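Local coordinates for protein cytochrome c' (Rubrivivax gelatinosus, PDB 2J8W) that carries a covalently attached high-spin heme whose iron has no sixth ligand and probably transfers electrons, although its exact role is not known, at residues E10-A15 against L56-P61. Numbering follows the deposited sequence.
Sequences EYRQSA and LTAFGP. With HEC (heme c), chain C.
Thr57 and Tyr11 meet through a single water, which lies 2.8 Å from Tyr11 OH and donates to Thr57 OG1. Each hydroxyl has a stronger commitment elsewhere: Thr57 OG1 bonds to the carbonyl of Leu54, and Tyr11 OH to His22 NE2 of the second subunit, so Tyr11 contacts the second subunit with its hydroxyl while touching this loop through a water and the Ala58 methyl. At Ala58 the contact turns apolar, its CB packing obliquely against the Tyr11 ring, 3.7 Å from CD2, and also meeting Arg12 CB. With CG anti to the backbone N (chi1 179°), Tyr11 lays its ring beside this methyl. The carbonyl of Ala58 receives Arg12 NH1 at 2.8 Å, on a lone pair and nearly in the guanidinium plane.

Cytochrome c' is a four-helix bundle, and here the loop after helix 38-52 packs against helix 5-30 beside a heme propionate. It illustrates how a buried cation can be held flat by bonds round its rim and an aromatic ring on one face. Phe59 supplies that ring: the guanidinium of Arg12 lies on it with planes only 10° apart and centres 4.1 Å apart. Arg12 CD sits over the ring centre, 3.6 Å from the centroid, as a CH-pi contact. The rest of the rim is occupied too. Arg12 NE gives a 2.8 Å bond to heme O1D, NH2 adds a weak one to the same oxygen, and NH2 also reaches Thr63 O and Thr69 OG1. This network would be expected to stabilise the negative charge of the propionate, whose other oxygen, O2D, accepts a nearly straight bond (175°) from Gln13 NE2. Phe59 CZ comes within 3.6 Å of heme methyl CMD; the ring also makes an edge-to-face contact with Phe82.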
ATOM      1  N   GLU A  10     -10.092   4.400  -5.469  1.00 14.15           N
ATOM      2  CA  GLU A  10      -9.486   3.074  -5.416  1.00 14.38           C
ATOM      3  C   GLU A  10      -8.171   3.132  -4.641  1.00 13.12           C
ATOM      4  O   GLU A  10      -7.796   2.184  -3.948  1.00 12.77           O
ATOM      5  CB  GLU A  10      -9.241   2.547  -6.819  1.00 15.89           C
ATOM      6  CG  GLU A  10     -10.477   2.175  -7.629  1.00 19.65           C
ATOM      7  CD  GLU A  10     -10.056   1.510  -8.944  1.00 21.26           C
ATOM      8  OE1 GLU A  10      -9.719   0.321  -8.905  1.00 32.02           O
ATOM      9  OE2 GLU A  10      -9.980   2.154  -9.995  1.00 28.18           O
ATOM     10  N   TYR A  11      -7.425   4.233  -4.779  1.00 13.18           N
ATOM     11  CA  TYR A  11      -6.144   4.400  -4.064  1.00 12.02           C
ATOM     12  C   TYR A  11      -6.367   4.428  -2.578  1.00 11.74           C
ATOM     13  O   TYR A  11      -5.695   3.710  -1.834  1.00 12.08           O
ATOM     14  CB  TYR A  11      -5.523   5.704  -4.520  1.00 12.92           C
ATOM     15  CG  TYR A  11      -4.206   6.049  -3.861  1.00 12.78           C
ATOM     16  CD1 TYR A  11      -2.997   5.742  -4.480  1.00 12.64           C
ATOM     17  CD2 TYR A  11      -4.167   6.739  -2.666  1.00 12.40           C
ATOM     18  CE1 TYR A  11      -1.762   6.100  -3.898  1.00 12.33           C
ATOM     19  CE2 TYR A  11      -2.949   7.103  -2.079  1.00 12.75           C
ATOM     20  CZ  TYR A  11      -1.771   6.762  -2.678  1.00 11.65           C
ATOM     21  OH  TYR A  11      -0.591   7.127  -2.082  1.00 12.19           O
ATOM     22  N   ARG A  12      -7.305   5.243  -2.088  1.00 11.67           N
ATOM     23  CA  ARG A  12      -7.464   5.329  -0.643  1.00 12.31           C
ATOM     24  C   ARG A  12      -8.004   4.012  -0.084  1.00 12.01           C
ATOM     25  O   ARG A  12      -7.565   3.558   0.984  1.00 12.35           O
ATOM     26  CB  ARG A  12      -8.349   6.521  -0.273  1.00 12.48           C
ATOM     27  CG  ARG A  12      -9.838   6.441  -0.638  1.00 13.32           C
ATOM     28  CD  ARG A  12     -10.382   7.829  -0.890  1.00 13.97           C
ATOM     29  NE  ARG A  12     -11.850   7.796  -1.005  1.00 14.57           N
ATOM     30  CZ  ARG A  12     -12.558   8.791  -1.527  1.00 14.37           C
ATOM     31  NH1 ARG A  12     -11.930   9.847  -1.999  1.00 15.84           N
ATOM     32  NH2 ARG A  12     -13.893   8.768  -1.562  1.00 16.41           N
ATOM     33  N   GLN A  13      -8.936   3.376  -0.787  1.00 12.43           N
ATOM     34  CA  GLN A  13      -9.397   2.072  -0.349  1.00 12.71           C
ATOM     35  C   GLN A  13      -8.265   1.080  -0.257  1.00 12.01           C
ATOM     36  O   GLN A  13      -8.184   0.316   0.711  1.00 12.30           O
ATOM     37  CB  GLN A  13     -10.479   1.554  -1.312  1.00 12.97           C
ATOM     38  CG  GLN A  13     -11.806   2.324  -1.220  1.00 14.21           C
ATOM     39  CD  GLN A  13     -12.789   1.988  -2.317  1.00 15.91           C
ATOM     40  OE1 GLN A  13     -12.428   1.367  -3.328  1.00 19.20           O
ATOM     41  NE2 GLN A  13     -14.040   2.381  -2.116  1.00 17.63           N
ATOM     42  N   SER A  14      -7.440   1.036  -1.283  1.00 11.62           N
ATOM     43  CA  SER A  14      -6.297   0.129  -1.318  1.00 11.44           C
ATOM     44  C   SER A  14      -5.359   0.397  -0.148  1.00 10.86           C
ATOM     45  O   SER A  14      -4.896  -0.541   0.504  1.00 11.56           O
ATOM     46  CB  SER A  14      -5.575   0.315  -2.645  1.00 11.52           C
ATOM     47  OG  SER A  14      -6.353  -0.152  -3.738  1.00 12.55           O
ATOM     48  N   ALA A  15      -5.024   1.658   0.116  1.00 11.03           N
ATOM     49  CA  ALA A  15      -4.168   1.951   1.244  1.00 10.90           C
ATOM     50  C   ALA A  15      -4.782   1.510   2.552  1.00 11.02           C
ATOM     51  O   ALA A  15      -4.088   0.929   3.395  1.00 11.16           O
ATOM     52  CB  ALA A  15      -3.784   3.413   1.260  1.00 11.84           C
ATOM     53  N   LEU A  56      -5.242   9.553   3.221  1.00 14.99           N
ATOM     54  CA  LEU A  56      -5.918  10.802   3.555  1.00 16.81           C
ATOM     55  C   LEU A  56      -5.502  11.914   2.598  1.00 17.67           C
ATOM     56  O   LEU A  56      -6.112  12.963   2.628  1.00 20.40           O
ATOM     57  CB  LEU A  56      -5.787  11.093   5.069  1.00 18.46           C
ATOM     58  CG  LEU A  56      -6.423   9.992   5.946  1.00 19.70           C
ATOM     59  CD1 LEU A  56      -5.961   9.915   7.381  1.00 22.20           C
ATOM     60  CD2 LEU A  56      -7.970  10.119   5.938  1.00 22.93           C
ATOM     61  N   THR A  57      -4.567  11.644   1.690  1.00 16.61           N
ATOM     62  CA  THR A  57      -4.190  12.517   0.595  1.00 18.41           C
ATOM     63  C   THR A  57      -5.087  12.376  -0.620  1.00 17.67           C
ATOM     64  O   THR A  57      -4.947  13.100  -1.593  1.00 20.08           O
ATOM     65  CB  THR A  57      -2.724  12.268   0.116  1.00 17.94           C
ATOM     66  OG1 THR A  57      -2.618  11.020  -0.584  1.00 18.91           O
ATOM     67  CG2 THR A  57      -1.684  12.333   1.266  1.00 20.10           C
ATOM     68  N   ALA A  58      -6.033  11.453  -0.558  1.00 16.25           N
ATOM     69  CA  ALA A  58      -6.839  11.010  -1.732  1.00 15.48           C
ATOM     70  C   ALA A  58      -8.353  11.260  -1.518  1.00 15.57           C
ATOM     71  O   ALA A  58      -9.191  10.561  -2.063  1.00 15.19           O
ATOM     72  CB  ALA A  58      -6.535   9.563  -2.051  1.00 15.83           C
ATOM     73  N   PHE A  59      -8.674  12.281  -0.725  1.00 16.53           N
ATOM     74  CA  PHE A  59     -10.054  12.740  -0.495  1.00 16.33           C
ATOM     75  C   PHE A  59     -10.209  14.194  -0.988  1.00 17.71           C
ATOM     76  O   PHE A  59     -10.877  15.011  -0.352  1.00 18.99           O
ATOM     77  CB  PHE A  59     -10.482  12.635   0.973  1.00 17.52           C
ATOM     78  CG  PHE A  59     -10.653  11.236   1.491  1.00 16.52           C
ATOM     79  CD1 PHE A  59     -11.895  10.626   1.481  1.00 17.66           C
ATOM     80  CD2 PHE A  59      -9.581  10.549   2.045  1.00 17.23           C
ATOM     81  CE1 PHE A  59     -12.058   9.357   2.004  1.00 16.24           C
ATOM     82  CE2 PHE A  59      -9.739   9.299   2.572  1.00 15.33           C
ATOM     83  CZ  PHE A  59     -10.949   8.680   2.538  1.00 15.97           C
ATOM     84  N   GLY A  60      -9.598  14.491  -2.121  1.00 18.75           N
ATOM     85  CA  GLY A  60      -9.687  15.802  -2.712  1.00 20.18           C
ATOM     86  C   GLY A  60     -11.057  16.137  -3.239  1.00 20.71           C
ATOM     87  O   GLY A  60     -11.994  15.328  -3.219  1.00 20.27           O
ATOM     88  N   PRO A  61     -11.202  17.380  -3.744  1.00 21.22           N
ATOM     89  CA  PRO A  61     -12.469  17.814  -4.321  1.00 21.79           C
ATOM     90  C   PRO A  61     -12.950  16.844  -5.415  1.00 22.21           C
ATOM     91  O   PRO A  61     -12.142  16.419  -6.232  1.00 22.51           O
ATOM     92  CB  PRO A  61     -12.130  19.196  -4.890  1.00 23.02           C
ATOM     93  CG  PRO A  61     -10.873  19.571  -4.334  1.00 24.03           C
ATOM     94  CD  PRO A  61     -10.167  18.433  -3.789  1.00 22.94           C
TER
HETATM   95 FE   HEC C1129     -10.533   3.653   7.466  1.00 14.80          FE
HETATM   96  CHA HEC C1129     -12.175   2.728   4.595  1.00 14.88           C
HETATM   97  CHB HEC C1129      -9.380   0.504   7.826  1.00 14.18           C
HETATM   98  CHC HEC C1129      -8.274   4.729   9.829  1.00 15.21           C
HETATM   99  CHD HEC C1129     -11.577   6.877   7.027  1.00 15.48           C
HETATM  100  NA  HEC C1129     -10.723   1.965   6.394  1.00 14.54           N
HETATM  101  C1A HEC C1129     -11.490   1.739   5.264  1.00 13.80           C
HETATM  102  C2A HEC C1129     -11.446   0.348   4.898  1.00 14.33           C
HETATM  103  C3A HEC C1129     -10.667  -0.275   5.801  1.00 13.48           C
HETATM  104  C4A HEC C1129     -10.195   0.733   6.733  1.00 14.09           C
HETATM  105  CMA HEC C1129     -10.253  -1.746   5.854  1.00 15.56           C
HETATM  106  CAA HEC C1129     -12.175  -0.279   3.714  1.00 15.49           C
HETATM  107  CBA HEC C1129     -11.354  -0.210   2.450  1.00 17.52           C
HETATM  108  CGA HEC C1129     -12.104  -1.014   1.342  0.50 16.25           C
HETATM  109  O1A HEC C1129     -13.088  -1.772   1.607  0.50 18.62           O
HETATM  110  O2A HEC C1129     -11.787  -0.944   0.114  0.50 15.58           O
HETATM  111  NB  HEC C1129      -9.038   2.798   8.594  1.00 13.68           N
HETATM  112  C1B HEC C1129      -8.867   1.453   8.670  1.00 13.24           C
HETATM  113  C2B HEC C1129      -7.958   1.175   9.755  1.00 13.93           C
HETATM  114  C3B HEC C1129      -7.629   2.350  10.308  1.00 12.97           C
HETATM  115  C4B HEC C1129      -8.303   3.397   9.578  1.00 13.79           C
HETATM  116  CMB HEC C1129      -7.494  -0.215  10.221  1.00 15.54           C
HETATM  117  CAB HEC C1129      -6.684   2.615  11.468  1.00 14.54           C
HETATM  118  CBB HEC C1129      -5.432   1.932  11.537  1.00 14.82           C
HETATM  119  NC  HEC C1129     -10.003   5.407   8.214  1.00 14.22           N
HETATM  120  C1C HEC C1129      -9.089   5.666   9.227  1.00 14.76           C
HETATM  121  C2C HEC C1129      -9.120   7.049   9.635  1.00 15.16           C
HETATM  122  C3C HEC C1129     -10.036   7.662   8.844  1.00 15.47           C
HETATM  123  C4C HEC C1129     -10.622   6.647   7.974  1.00 15.24           C
HETATM  124  CMC HEC C1129      -8.228   7.657  10.718  1.00 16.67           C
HETATM  125  CAC HEC C1129     -10.461   9.165   8.836  1.00 16.66           C
HETATM  126  CBC HEC C1129      -9.605  10.135   9.331  1.00 16.11           C
HETATM  127  ND  HEC C1129     -11.662   4.633   6.054  1.00 15.42           N
HETATM  128  C1D HEC C1129     -12.025   5.980   6.121  1.00 14.85           C
HETATM  129  C2D HEC C1129     -12.950   6.277   5.050  1.00 15.45           C
HETATM  130  C3D HEC C1129     -13.116   5.038   4.311  1.00 16.09           C
HETATM  131  C4D HEC C1129     -12.287   4.038   4.973  1.00 14.57           C
HETATM  132  CMD HEC C1129     -13.606   7.612   4.765  1.00 17.56           C
HETATM  133  CAD HEC C1129     -13.922   4.818   3.063  1.00 16.26           C
HETATM  134  CBD HEC C1129     -13.005   5.013   1.843  1.00 15.37           C
HETATM  135  CGD HEC C1129     -13.818   4.876   0.563  1.00 15.24           C
HETATM  136  O1D HEC C1129     -13.646   5.740  -0.328  1.00 17.00           O
HETATM  137  O2D HEC C1129     -14.600   3.870   0.409  1.00 16.44           O
HETATM  138  O   HOH W   1      -0.444   9.878  -2.183  1.00 22.27           O